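Local coordinates for putative beta-lactamase-inhibitor-like PepSY-like domain-containing protein (Bacteroides vulgatus ATCC 8482, PDB 3ELG), which is of unknown function but is a putative periplasmic protein with a fold like that of the beta-lactamase inhibitor protein BLIP, at residues Lys84-Asn89 with Tyr105-Glu110; Leu113-Asp116 with Gly122-Lys125; Lys23-Thr28 with Ser75-Gln80; Ile66-Lys69 with Val73-Thr76. All blocks are in the same frame, centred on the assembly; numbering follows the deposited sequence. Where two conformers were deposited one is given.

Contact 1. Residues Lys84-Asn89 with Tyr105-Glu110; sequences KYMKAN and YELTLE
Met86, present as selenomethionine, is the one residue of helix segment 84-89 that reaches strand segment 105-110, and it does so with two parts of its chain. Near its root, CG packs on the CD2 methyl of Leu107, 4.0 Å away, the two side chains running past each other at a slant. At its far end the methyl CE meets the CD2 methyl of Leu109 tip to tip; at 3.4 Å between Met86 CE and Leu109 CD2 this is closer than usual carbon-carbon contact, so the fit here is tight. No hydrogen bond joins the segments, and the attraction is apolar.

The Met86 torsions set up this double contact: chi1 puts CG beside Leu107, and the bends at chi2 (-62°) and chi3 (-66°) bring CE round to Leu109. A long, flexible, unbranched side chain suits the task, since the CA atoms of Met86 and Leu107 are 9.4 Å apart. Leu107 and Leu109 lie two residues apart in the strand and so present their branched ends on the same face, whereas Thr108 between them points away from the helix.

Helix 80-89 thus lies against one face of the antiparallel sheet. Met86 also touches Val115 and Phe117 of strand 114-117, while Ile82, one helical turn earlier, packs on Leu107; Thr95 of strand 95-101 borders both leucines.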
loop_
_atom_site.group_PDB
_atom_site.type_symbol
_atom_site.label_atom_id
_atom_site.label_comp_id
_atom_site.label_asym_id
_atom_site.label_seq_id
_atom_site.Cartn_x
_atom_site.Cartn_y
_atom_site.Cartn_z
ATOM N N LYS A 84 -13.481 10.608 5.304
ATOM C CA LYS A 84 -14.295 11.664 5.906
ATOM C C LYS A 84 -13.402 12.551 6.736
ATOM O O LYS A 84 -13.430 13.785 6.659
ATOM C CB LYS A 84 -15.383 11.057 6.796
ATOM C CG LYS A 84 -16.267 12.043 7.494
ATOM C CD LYS A 84 -17.407 11.336 8.217
ATOM C CE LYS A 84 -18.070 12.259 9.234
ATOM N NZ LYS A 84 -18.949 11.490 10.159
ATOM N N TYR A 85 -12.595 11.902 7.552
ATOM C CA TYR A 85 -11.698 12.618 8.438
ATOM C C TYR A 85 -10.714 13.462 7.641
ATOM O O TYR A 85 -10.454 14.617 7.963
ATOM C CB TYR A 85 -10.966 11.657 9.368
ATOM C CG TYR A 85 -10.318 12.366 10.510
ATOM C CD1 TYR A 85 -9.062 12.928 10.367
ATOM C CD2 TYR A 85 -10.973 12.488 11.731
ATOM C CE1 TYR A 85 -8.463 13.619 11.418
ATOM C CE2 TYR A 85 -10.391 13.161 12.778
ATOM C CZ TYR A 85 -9.138 13.720 12.616
ATOM O OH TYR A 85 -8.592 14.365 13.690
HETATM N N MSE A 86 -10.175 12.869 6.585
HETATM C CA MSE A 86 -9.151 13.530 5.771
HETATM C C MSE A 86 -9.713 14.765 5.073
HETATM O O MSE A 86 -9.042 15.774 4.919
HETATM C CB MSE A 86 -8.553 12.607 4.732
HETATM C CG MSE A 86 -7.808 11.459 5.350
HETATM SE SE MSE A 86 -6.277 11.944 6.447
HETATM C CE MSE A 86 -5.182 12.678 5.105
ATOM N N LYS A 87 -10.967 14.647 4.679
ATOM C CA LYS A 87 -11.641 15.718 3.937
ATOM C C LYS A 87 -11.884 16.888 4.885
ATOM O O LYS A 87 -11.736 18.061 4.521
ATOM C CB LYS A 87 -12.958 15.217 3.351
ATOM C CG LYS A 87 -13.720 16.312 2.614
ATOM C CD LYS A 87 -13.297 16.369 1.142
ATOM N N ALA A 88 -12.190 16.546 6.124
ATOM C CA ALA A 88 -12.596 17.557 7.133
ATOM C C ALA A 88 -11.390 18.279 7.704
ATOM O O ALA A 88 -11.483 19.422 8.181
ATOM C CB ALA A 88 -13.382 16.904 8.251
ATOM N N ASN A 89 -10.256 17.588 7.666
ATOM C CA ASN A 89 -9.071 17.995 8.451
ATOM C C ASN A 89 -7.836 18.261 7.667
ATOM O O ASN A 89 -6.998 19.056 8.063
ATOM C CB ASN A 89 -8.766 16.952 9.495
ATOM C CG ASN A 89 -9.782 16.904 10.547
ATOM O OD1 ASN A 89 -10.585 15.973 10.633
ATOM N ND2 ASN A 89 -9.816 17.949 11.345
ATOM N N TYR A 105 -4.166 2.072 10.272
ATOM C CA TYR A 105 -3.828 2.695 8.982
ATOM C C TYR A 105 -2.899 3.902 9.153
ATOM O O TYR A 105 -2.947 4.642 10.149
ATOM C CB TYR A 105 -5.095 3.135 8.281
ATOM C CG TYR A 105 -6.092 2.054 7.990
ATOM C CD1 TYR A 105 -7.019 1.647 8.943
ATOM C CD2 TYR A 105 -6.111 1.446 6.755
ATOM C CE1 TYR A 105 -7.944 0.663 8.663
ATOM C CE2 TYR A 105 -7.026 0.470 6.473
ATOM C CZ TYR A 105 -7.928 0.060 7.433
ATOM O OH TYR A 105 -8.845 -0.900 7.083
ATOM N N GLU A 106 -2.015 4.049 8.186
ATOM C CA GLU A 106 -1.145 5.217 8.166
ATOM C C GLU A 106 -1.207 5.802 6.780
ATOM O O GLU A 106 -0.909 5.106 5.770
ATOM C CB GLU A 106 0.289 4.819 8.456
ATOM C CG GLU A 106 0.463 4.063 9.785
ATOM C CD GLU A 106 1.902 3.559 10.012
ATOM O OE1 GLU A 106 2.741 3.576 9.082
ATOM O OE2 GLU A 106 2.179 3.149 11.146
ATOM N N LEU A 107 -1.712 7.020 6.706
ATOM C CA LEU A 107 -1.782 7.735 5.445
ATOM C C LEU A 107 -0.736 8.812 5.365
ATOM O O LEU A 107 -0.638 9.652 6.223
ATOM C CB LEU A 107 -3.137 8.376 5.258
ATOM C CG LEU A 107 -4.336 7.452 4.917
ATOM C CD1 LEU A 107 -4.703 6.416 5.958
ATOM C CD2 LEU A 107 -5.531 8.279 4.511
ATOM N N THR A 108 0.051 8.778 4.291
ATOM C CA THR A 108 1.124 9.742 4.105
ATOM C C THR A 108 0.758 10.744 3.035
ATOM O O THR A 108 0.341 10.408 1.917
ATOM C CB THR A 108 2.468 9.096 3.750
ATOM O OG1 THR A 108 2.767 8.080 4.701
ATOM C CG2 THR A 108 3.569 10.164 3.780
ATOM N N LEU A 109 0.869 12.008 3.404
ATOM C CA LEU A 109 0.508 13.089 2.489
ATOM C C LEU A 109 1.710 13.468 1.623
ATOM O O LEU A 109 2.861 13.081 1.889
ATOM C CB LEU A 109 -0.003 14.335 3.230
ATOM C CG LEU A 109 -1.117 14.029 4.240
ATOM C CD1 LEU A 109 -1.665 15.295 4.920
ATOM C CD2 LEU A 109 -2.267 13.264 3.560
ATOM N N GLU A 110 1.397 14.275 0.634
ATOM C CA GLU A 110 2.393 14.711 -0.344
ATOM C C GLU A 110 3.545 15.433 0.348
ATOM O O GLU A 110 4.685 15.395 -0.117
ATOM C CB GLU A 110 1.770 15.642 -1.396
ATOM C CG GLU A 110 1.570 17.055 -0.874
ATOM C CD GLU A 110 0.387 17.193 0.079
ATOM O OE1 GLU A 110 -0.766 16.956 -0.369
ATOM O OE2 GLU A 110 0.623 17.534 1.267
#

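Contact 2. Residues Leu113-Asp116 with Gly122-Lys125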
loop_
_atom_site.group_PDB
_atom_site.type_symbol
_atom_site.label_atom_id
_atom_site.label_comp_id
_atom_site.label_asym_id
_atom_site.label_seq_id
_atom_site.Cartn_x
_atom_site.Cartn_y
_atom_site.Cartn_z
ATOM N N LEU A 113 3.729 14.412 5.799
ATOM C CA LEU A 113 2.971 14.213 7.040
ATOM C C LEU A 113 2.386 12.810 7.007
ATOM O O LEU A 113 1.855 12.412 5.969
ATOM C CB LEU A 113 1.842 15.225 7.132
ATOM C CG LEU A 113 1.551 15.911 8.453
ATOM C CD1 LEU A 113 2.848 16.522 9.040
ATOM C CD2 LEU A 113 0.424 16.935 8.231
ATOM N N GLU A 114 2.462 12.091 8.132
ATOM C CA GLU A 114 1.790 10.792 8.260
ATOM C C GLU A 114 0.657 10.909 9.240
ATOM O O GLU A 114 0.816 11.452 10.308
ATOM C CB GLU A 114 2.750 9.727 8.712
ATOM C CG GLU A 114 2.123 8.320 8.739
ATOM C CD GLU A 114 3.013 7.278 9.398
ATOM O OE1 GLU A 114 4.129 7.057 8.883
ATOM O OE2 GLU A 114 2.580 6.664 10.400
ATOM N N VAL A 115 -0.517 10.522 8.782
ATOM C CA VAL A 115 -1.715 10.579 9.605
ATOM C C VAL A 115 -2.110 9.164 9.989
ATOM O O VAL A 115 -2.394 8.324 9.125
ATOM C CB VAL A 115 -2.889 11.310 8.872
ATOM C CG1 VAL A 115 -3.988 11.617 9.869
ATOM C CG2 VAL A 115 -2.402 12.598 8.159
ATOM N N ASP A 116 -2.107 8.911 11.301
ATOM C CA ASP A 116 -2.347 7.567 11.862
ATOM C C ASP A 116 -3.734 7.388 12.437
ATOM O O ASP A 116 -4.232 8.234 13.189
ATOM C CB ASP A 116 -1.308 7.204 12.937
ATOM C CG ASP A 116 0.096 7.097 12.410
ATOM O OD1 ASP A 116 0.326 7.017 11.161
ATOM O OD2 ASP A 116 0.982 7.074 13.295
ATOM N N GLY A 122 -10.528 5.500 13.508
ATOM C CA GLY A 122 -10.369 6.551 14.484
ATOM C C GLY A 122 -9.011 7.209 14.456
ATOM O O GLY A 122 -7.992 6.544 14.431
ATOM N N PHE A 123 -9.004 8.533 14.431
ATOM C CA PHE A 123 -7.714 9.299 14.434
ATOM C C PHE A 123 -6.901 8.997 15.687
ATOM O O PHE A 123 -7.461 8.984 16.834
ATOM C CB PHE A 123 -7.952 10.814 14.316
ATOM C CG PHE A 123 -6.707 11.628 14.439
ATOM C CD1 PHE A 123 -5.867 11.790 13.364
ATOM C CD2 PHE A 123 -6.401 12.286 15.613
ATOM C CE1 PHE A 123 -4.702 12.548 13.478
ATOM C CE2 PHE A 123 -5.232 13.049 15.716
ATOM C CZ PHE A 123 -4.390 13.166 14.629
ATOM N N LEU A 124 -5.600 8.773 15.505
ATOM C CA LEU A 124 -4.706 8.606 16.617
ATOM C C LEU A 124 -3.742 9.758 16.771
ATOM O O LEU A 124 -3.662 10.367 17.800
ATOM C CB LEU A 124 -3.921 7.305 16.459
ATOM C CG LEU A 124 -4.748 6.012 16.563
ATOM C CD1 LEU A 124 -3.842 4.847 16.149
ATOM C CD2 LEU A 124 -5.352 5.799 17.963
ATOM N N LYS A 125 -2.977 10.027 15.722
ATOM C CA LYS A 125 -1.911 11.066 15.817
ATOM C C LYS A 125 -1.289 11.359 14.470
ATOM O O LYS A 125 -1.424 10.598 13.523
ATOM C CB LYS A 125 -0.781 10.629 16.774
ATOM C CG LYS A 125 -0.022 9.374 16.295
ATOM C CD LYS A 125 1.061 8.923 17.291
ATOM C CE LYS A 125 1.861 7.747 16.723
ATOM N NZ LYS A 125 3.243 7.528 17.322
#
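Phe123 opens the contact on the second strand, turning a ring edge to Val115: the methyl Val115 CG1 lies near the ring plane, 3.8 Å from Phe123 CE1. CG of Phe123 is anti to the backbone N (chi1 175°), which carries the ring along the hairpin to that methyl. A flat aromatic can meet a small branched neighbour at its rim and still offer its faces to others.

At Leu124 the backbone takes over. Leu124 N donates to Asp116 O over 2.7 Å, and Leu124 CB packs against the same oxygen. Lys125 N gives Asp116 O a second, weak bond of 3.3 Å. Leu124 and Lys125 therefore both face Asp116, which makes a classic beta bulge, an extra residue accommodated on one strand of the pair.

Lys125 then closes the hydrogen-bonded antiparallel pair with Asp116, Asp116 N donating to Lys125 O over 2.9 Å. The two side chains run alongside each other on one face; in the lysine conformer modelled here, Lys125 CE lies 3.6 Å from Asp116 OD2. Lys125 NZ stays 4.6 Å from Asp116 OD2, so any charge attraction would be a longer-range one, and OD2 shares a hydrogen bond with Ser127 OG.

Strands 114-117 and 123-127 form the last hairpin of the sheet, the latter being an outermost strand. Strand 104-109 flanks the hairpin, pairing Leu107 with Val115, and the Phe123 ring meets that of Tyr85 from helix 80-89.

Contact 3. Residues Lys23-Thr28 with Ser75-Gln80; sequences KHFSQT and STFIPQ
His24 and Phe77 form the close part of this contact, an edge-to-face aromatic pair with centroids 4.8 Å apart and planes at 60°. The Phe77 ring points its CZ at one face of the imidazole, 3.6 Å from His24 CG and displaced toward the rim. On the opposite face the aliphatic CG of Lys23 sits over the ring centre. Phe25 adds a glancing touch, its CE2 lying 4.1 Å from Phe77 CE2. Aromatic residues suit this place because their broad surfaces bridge backbones well apart, the CA atoms of His24 and Thr76 lying 9.1 Å from each other.

Thr76 forms the smaller, exposed side with a single methyl. Thr76 CG2 approaches His24 CE1 at 3.6 Å and also lies over a face of Phe77. A chi1 of -170° sets CG2 between the backbone N and the carbonyl carbon, whence it meets the His24 ring obliquely. No hydrogen bond joins the segments.

The contact joins the end of helix 15-24 to the short 3-10 turn that precedes helix 80-89. On the sheet side, Phe25 and Phe77 both touch Ile66 of strand 63-67, and Trp63 of that strand meets Phe77 edge-to-face.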
loop_
_atom_site.group_PDB
_atom_site.type_symbol
_atom_site.label_atom_id
_atom_site.label_comp_id
_atom_site.label_asym_id
_atom_site.label_seq_id
_atom_site.Cartn_x
_atom_site.Cartn_y
_atom_site.Cartn_z
ATOM N N LYS A 23 -6.613 -4.793 -11.659
ATOM C CA LYS A 23 -7.860 -4.070 -11.488
ATOM C C LYS A 23 -7.580 -2.594 -11.273
ATOM O O LYS A 23 -8.222 -1.721 -11.878
ATOM C CB LYS A 23 -8.696 -4.674 -10.344
ATOM C CG LYS A 23 -9.974 -3.938 -10.055
ATOM C CD LYS A 23 -10.827 -4.695 -9.040
ATOM C CE LYS A 23 -12.155 -4.009 -8.795
ATOM N NZ LYS A 23 -12.973 -4.721 -7.747
ATOM N N HIS A 24 -6.614 -2.310 -10.405
ATOM C CA HIS A 24 -6.449 -0.983 -9.865
ATOM C C HIS A 24 -5.298 -0.159 -10.430
ATOM O O HIS A 24 -5.264 1.071 -10.223
ATOM C CB HIS A 24 -6.334 -1.034 -8.374
ATOM C CG HIS A 24 -7.571 -1.501 -7.697
ATOM N ND1 HIS A 24 -8.729 -0.742 -7.673
ATOM C CD2 HIS A 24 -7.869 -2.672 -7.091
ATOM C CE1 HIS A 24 -9.678 -1.433 -7.069
ATOM N NE2 HIS A 24 -9.176 -2.593 -6.687
ATOM N N PHE A 25 -4.384 -0.847 -11.124
ATOM C CA PHE A 25 -3.164 -0.274 -11.720
ATOM C C PHE A 25 -2.966 -0.727 -13.159
ATOM O O PHE A 25 -1.859 -1.069 -13.618
ATOM C CB PHE A 25 -1.932 -0.573 -10.812
ATOM C CG PHE A 25 -2.069 0.025 -9.443
ATOM C CD1 PHE A 25 -1.802 1.355 -9.230
ATOM C CD2 PHE A 25 -2.564 -0.714 -8.392
ATOM C CE1 PHE A 25 -1.974 1.926 -8.021
ATOM C CE2 PHE A 25 -2.777 -0.147 -7.140
ATOM C CZ PHE A 25 -2.463 1.170 -6.942
ATOM N N SER A 26 -4.069 -0.724 -13.910
ATOM C CA SER A 26 -4.033 -1.201 -15.285
ATOM C C SER A 26 -3.282 -0.238 -16.201
ATOM O O SER A 26 -3.008 -0.563 -17.340
ATOM C CB SER A 26 -5.442 -1.400 -15.846
ATOM O OG SER A 26 -6.176 -0.188 -15.770
ATOM N N GLN A 27 -3.018 0.958 -15.701
ATOM C CA GLN A 27 -2.212 1.928 -16.462
ATOM C C GLN A 27 -0.734 1.540 -16.531
ATOM O O GLN A 27 0.024 2.077 -17.313
ATOM C CB GLN A 27 -2.326 3.342 -15.874
ATOM C CG GLN A 27 -1.448 3.579 -14.656
ATOM C CD GLN A 27 -2.101 3.162 -13.345
ATOM O OE1 GLN A 27 -3.109 2.444 -13.347
ATOM N NE2 GLN A 27 -1.540 3.629 -12.223
ATOM N N THR A 28 -0.333 0.575 -15.721
ATOM C CA THR A 28 1.053 0.152 -15.744
ATOM C C THR A 28 1.165 -1.388 -15.616
ATOM O O THR A 28 0.195 -2.130 -15.824
ATOM C CB THR A 28 1.883 0.970 -14.671
ATOM O OG1 THR A 28 3.291 0.700 -14.806
ATOM C CG2 THR A 28 1.375 0.712 -13.221
ATOM N N SER A 75 -8.970 5.954 -4.356
ATOM C CA SER A 75 -9.818 6.213 -3.187
ATOM C C SER A 75 -10.461 4.944 -2.620
ATOM O O SER A 75 -10.823 4.881 -1.447
ATOM C CB SER A 75 -10.893 7.257 -3.529
ATOM O OG SER A 75 -11.774 6.707 -4.473
ATOM N N THR A 76 -10.561 3.914 -3.438
ATOM C CA THR A 76 -11.207 2.672 -3.003
ATOM C C THR A 76 -10.498 2.019 -1.812
ATOM O O THR A 76 -11.066 1.244 -1.051
ATOM C CB THR A 76 -11.336 1.675 -4.186
ATOM O OG1 THR A 76 -12.170 0.581 -3.797
ATOM C CG2 THR A 76 -9.969 1.181 -4.608
ATOM N N PHE A 77 -9.228 2.355 -1.672
ATOM C CA PHE A 77 -8.358 1.734 -0.681
ATOM C C PHE A 77 -8.462 2.408 0.710
ATOM O O PHE A 77 -7.997 1.881 1.740
ATOM C CB PHE A 77 -6.917 1.787 -1.159
ATOM C CG PHE A 77 -6.623 0.859 -2.362
ATOM C CD1 PHE A 77 -6.785 -0.511 -2.252
ATOM C CD2 PHE A 77 -6.179 1.390 -3.546
ATOM C CE1 PHE A 77 -6.529 -1.331 -3.336
ATOM C CE2 PHE A 77 -5.893 0.561 -4.631
ATOM C CZ PHE A 77 -6.071 -0.800 -4.517
ATOM N N ILE A 78 -9.054 3.591 0.699
ATOM C CA ILE A 78 -9.163 4.436 1.906
ATOM C C ILE A 78 -10.510 4.160 2.556
ATOM O O ILE A 78 -11.589 4.378 1.938
ATOM C CB ILE A 78 -8.951 5.950 1.595
ATOM C CG1 ILE A 78 -7.613 6.150 0.888
ATOM C CG2 ILE A 78 -8.997 6.733 2.895
ATOM C CD1 ILE A 78 -7.365 7.565 0.506
ATOM N N PRO A 79 -10.511 3.646 3.802
ATOM C CA PRO A 79 -11.822 3.443 4.428
ATOM C C PRO A 79 -12.656 4.722 4.511
ATOM O O PRO A 79 -12.127 5.816 4.686
ATOM C CB PRO A 79 -11.481 2.923 5.827
ATOM C CG PRO A 79 -10.172 2.341 5.719
ATOM C CD PRO A 79 -9.425 3.101 4.634
ATOM N N GLN A 80 -13.973 4.557 4.413
ATOM C CA GLN A 80 -14.871 5.727 4.378
ATOM C C GLN A 80 -14.702 6.666 5.593
ATOM O O GLN A 80 -14.688 7.885 5.474
ATOM C CB GLN A 80 -16.344 5.273 4.267
ATOM C CG GLN A 80 -17.281 6.450 4.251
#

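Contact 4. Residues Ile66-Lys69 with Val73-Thr76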
loop_
_atom_site.group_PDB
_atom_site.type_symbol
_atom_site.label_atom_id
_atom_site.label_comp_id
_atom_site.label_asym_id
_atom_site.label_seq_id
_atom_site.Cartn_x
_atom_site.Cartn_y
_atom_site.Cartn_z
ATOM N N ILE A 66 0.501 0.705 -0.183
ATOM C CA ILE A 66 0.291 1.223 -1.534
ATOM C C ILE A 66 0.950 2.584 -1.603
ATOM O O ILE A 66 0.469 3.547 -0.991
ATOM C CB ILE A 66 -1.196 1.330 -1.891
ATOM C CG1 ILE A 66 -1.872 -0.027 -1.830
ATOM C CG2 ILE A 66 -1.411 1.955 -3.285
ATOM C CD1 ILE A 66 -3.379 0.039 -1.806
ATOM N N ASP A 67 2.038 2.666 -2.371
ATOM C CA ASP A 67 2.843 3.897 -2.478
ATOM C C ASP A 67 2.818 4.458 -3.902
ATOM O O ASP A 67 3.523 3.974 -4.791
ATOM C CB ASP A 67 4.287 3.672 -1.990
ATOM C CG ASP A 67 5.105 4.950 -1.932
ATOM O OD1 ASP A 67 4.599 6.040 -2.304
ATOM O OD2 ASP A 67 6.267 4.853 -1.452
ATOM N N CYS A 68 1.968 5.462 -4.088
ATOM C CA CYS A 68 1.812 6.102 -5.407
ATOM C C CYS A 68 2.721 7.292 -5.658
ATOM O O CYS A 68 2.594 7.986 -6.652
ATOM C CB CYS A 68 0.376 6.455 -5.660
ATOM S SG CYS A 68 -0.691 4.953 -5.706
ATOM N N LYS A 69 3.676 7.440 -4.754
ATOM C CA LYS A 69 4.787 8.366 -4.905
ATOM C C LYS A 69 4.330 9.825 -4.870
ATOM O O LYS A 69 4.201 10.388 -3.793
ATOM C CB LYS A 69 5.547 8.040 -6.164
ATOM C CG LYS A 69 6.125 6.616 -6.137
ATOM C CD LYS A 69 7.044 6.402 -4.965
ATOM C CE LYS A 69 7.741 5.076 -5.033
ATOM N NZ LYS A 69 8.440 4.746 -3.742
ATOM N N VAL A 73 -3.368 7.945 -3.907
ATOM C CA VAL A 73 -3.845 6.590 -3.746
ATOM C C VAL A 73 -5.273 6.456 -4.307
ATOM O O VAL A 73 -6.153 7.279 -4.015
ATOM C CB VAL A 73 -3.835 6.214 -2.234
ATOM C CG1 VAL A 73 -4.478 4.832 -1.969
ATOM C CG2 VAL A 73 -2.399 6.293 -1.677
ATOM N N PRO A 74 -5.528 5.416 -5.109
ATOM C CA PRO A 74 -6.943 5.257 -5.476
ATOM C C PRO A 74 -7.881 5.204 -4.262
ATOM O O PRO A 74 -7.626 4.511 -3.280
ATOM C CB PRO A 74 -6.936 3.942 -6.265
ATOM C CG PRO A 74 -5.598 3.845 -6.827
ATOM C CD PRO A 74 -4.682 4.393 -5.740
ATOM N N SER A 75 -8.970 5.954 -4.356
ATOM C CA SER A 75 -9.818 6.213 -3.187
ATOM C C SER A 75 -10.461 4.944 -2.620
ATOM O O SER A 75 -10.823 4.881 -1.447
ATOM C CB SER A 75 -10.893 7.257 -3.529
ATOM O OG SER A 75 -11.774 6.707 -4.473
ATOM N N THR A 76 -10.561 3.914 -3.438
ATOM C CA THR A 76 -11.207 2.672 -3.003
ATOM C C THR A 76 -10.498 2.019 -1.812
ATOM O O THR A 76 -11.066 1.244 -1.051
ATOM C CB THR A 76 -11.336 1.675 -4.186
ATOM O OG1 THR A 76 -12.170 0.581 -3.797
ATOM C CG2 THR A 76 -9.969 1.181 -4.608
#
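Cys68 faces Val73 and Pro74 across the turn that leaves strand 63-67. From its CB, which points toward the second segment, the side chain has one further atom: SG, placed anti to the carbonyl carbon by a chi1 of -63°. Cys68 SG lies 4.1 Å from Val73 CA and 4.0 Å from Pro74 CD, so the sulfur meets two residues in succession. A small, polarisable side chain fits well where the backbones come this near, the CA atoms of Cys68 and Val73 being 5.9 Å apart.

Val73 fills the other half of the contact with its two methyls. In the conformer given, Val73 CG1 faces Ile66 CG2 at 4.4 Å, whereas Val73 CG2 lies 4.0 Å from Ile66 O. Branching at CB lets one short residue touch both the side chain and the backbone carbonyl of Ile66.

Between Ile66 and Cys68, Asp67 points the other way. Its OD1 accepts a hydrogen bond of 3.0 Å from Lys69 N, forming an Asx turn, and its OD2 makes a salt bridge with Lys69 NZ at 3.2 Å. Both donors meet the carboxylate from above its plane, and Glu54 is a second acidic partner for the lysine.

The chemistry therefore divides by side: Asp67 and Lys69 are bonded to each other away from Val73, while the meeting of the segments depends on van der Waals contact, with Phe25 adding apolar surface against Cys68 and Pro74.

Overall arrangement
Contacts 3 and 4 form one neighbourhood, their centres 6 Å apart, and they share Ser75 and Thr76. Contacts 1 and 2, with centres 7 Å apart, form another near the C-terminal edge of the sheet, where strands 104-109 and 114-117 are neighbours. About 17 Å separates the centres of contacts 2 and 4, yet both reach this same antiparallel sheet. Along the chain, contacts 3 and 4 close before contact 1 opens, and contact 2 comes last. Residues 75-80 lead into helix 80-89, and Ile78 and Pro79 touch Leu107 and Tyr105, thereby linking the two neighbourhoods of this BLIP-like fold.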